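Local coordinates for SCARECROW-LIKE protein 7 (Oryza sativa Japonica Group, PDB 5HYZ) that binds DNA in vitro and probably acts as a homodimeric GRAS-family transcription factor in plant development and resistance to abiotic stress, at residues 99-102 with 103-107. Residues are numbered along the deposited sequence; the frame is centred on the assembly and turned at random.
Sequences QAIL and EATGA
Gln99 and Glu103 meet one turn apart near the C-terminal end of helix 89-104, joined through both backbone and side chains. Glu103 N donates to Gln99 O at 3.0 Å. Between the side chains, Gln99 NE2 returns a bond of 2.9 Å to Glu103 OE2, nearly straight at 174°. The carboxylate oxygen lies in the plane of the amide, but the amide nitrogen approaches from above the carboxylate plane, the two flat groups being turned 73° against each other. A bend at chi2 carries the end of the glutamine chain forward along the helix, placing NE2 against the extended glutamate. Glu103 OE2 also accepts a hydrogen bond from Ser329 OG, and this second partner ties the surface pair to the loop beyond strand 325-326.

Ala100 O takes the next helical bond, from Ala104 N at 2.9 Å. Ala104 CB lies close to the same oxygen, 3.4 Å from Ala100 O. Ile101 O closes the regular run and is gripped twice by Thr105: weakly by its N, and at 2.6 Å by OG1. With chi1 at 55°, the hydroxyl sits between the backbone N and carbonyl carbon of its own residue and folds back over the last turn. The Ile101 side chain is buried among Trp124, Leu127, Ile113 and Val236. Leu102 O turns to a water instead, which donates to it and to Thr105 OG1, each at 2.9 Å, bridging the carbonyl to the hydroxyl where the chain leaves helical geometry. The whole forms a helix C-terminus secured by a threonine hydroxyl and a bridging water, leading into parallel strand 110-118 of the Rossmann-like sheet, which carries the predicted VHIID motif of the GRAS domain.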
# COMPACT_ATOMS: atom_id res chain seq x y z
N GLN A 99 -4.50 9.17 12.84
CA GLN A 99 -5.56 10.15 12.68
C GLN A 99 -6.00 10.68 14.04
O GLN A 99 -6.21 11.91 14.21
CB GLN A 99 -6.73 9.50 11.88
CG GLN A 99 -7.80 10.50 11.48
CD GLN A 99 -7.23 11.54 10.48
OE1 GLN A 99 -6.39 11.21 9.61
NE2 GLN A 99 -7.66 12.81 10.63
N ALA A 100 -6.11 9.77 15.01
CA ALA A 100 -6.46 10.22 16.39
C ALA A 100 -5.39 11.14 17.01
O ALA A 100 -5.74 12.14 17.66
CB ALA A 100 -6.67 9.04 17.30
N ILE A 101 -4.11 10.82 16.78
CA ILE A 101 -3.04 11.69 17.29
C ILE A 101 -3.11 13.08 16.64
O ILE A 101 -2.95 14.11 17.27
CB ILE A 101 -1.70 11.03 17.03
CG1 ILE A 101 -1.63 9.75 17.89
CG2 ILE A 101 -0.56 12.01 17.36
CD1 ILE A 101 -0.41 8.77 17.52
N LEU A 102 -3.34 13.08 15.32
CA LEU A 102 -3.39 14.34 14.56
C LEU A 102 -4.47 15.23 15.08
O LEU A 102 -4.28 16.43 15.26
CB LEU A 102 -3.58 14.03 13.05
CG LEU A 102 -3.49 15.21 12.09
CD1 LEU A 102 -2.03 15.48 11.96
CD2 LEU A 102 -4.04 14.90 10.72
N GLU A 103 -5.63 14.64 15.33
CA GLU A 103 -6.73 15.44 15.82
C GLU A 103 -6.54 15.89 17.27
O GLU A 103 -6.88 17.02 17.60
CB GLU A 103 -8.01 14.65 15.68
CG GLU A 103 -8.30 14.63 14.16
CD GLU A 103 -9.53 13.76 13.78
OE1 GLU A 103 -10.24 13.28 14.70
OE2 GLU A 103 -9.75 13.54 12.57
N ALA A 104 -6.00 15.01 18.10
CA ALA A 104 -5.79 15.40 19.52
C ALA A 104 -4.77 16.50 19.72
O ALA A 104 -4.80 17.22 20.72
CB ALA A 104 -5.38 14.15 20.34
N THR A 105 -3.84 16.64 18.79
CA THR A 105 -2.67 17.49 19.02
C THR A 105 -2.69 18.72 18.10
O THR A 105 -1.72 19.45 18.02
CB THR A 105 -1.35 16.77 18.78
OG1 THR A 105 -1.31 16.18 17.48
CG2 THR A 105 -1.19 15.63 19.81
N GLY A 106 -3.83 18.96 17.45
CA GLY A 106 -3.95 20.09 16.55
C GLY A 106 -3.61 21.46 17.11
O GLY A 106 -3.04 22.26 16.38
N ALA A 107 -3.94 21.72 18.38
CA ALA A 107 -3.70 23.03 18.98
C ALA A 107 -2.27 23.19 19.47
O ALA A 107 -1.88 24.25 19.95
CB ALA A 107 -4.64 23.25 20.13
O HOH W 1 -1.69 17.64 15.06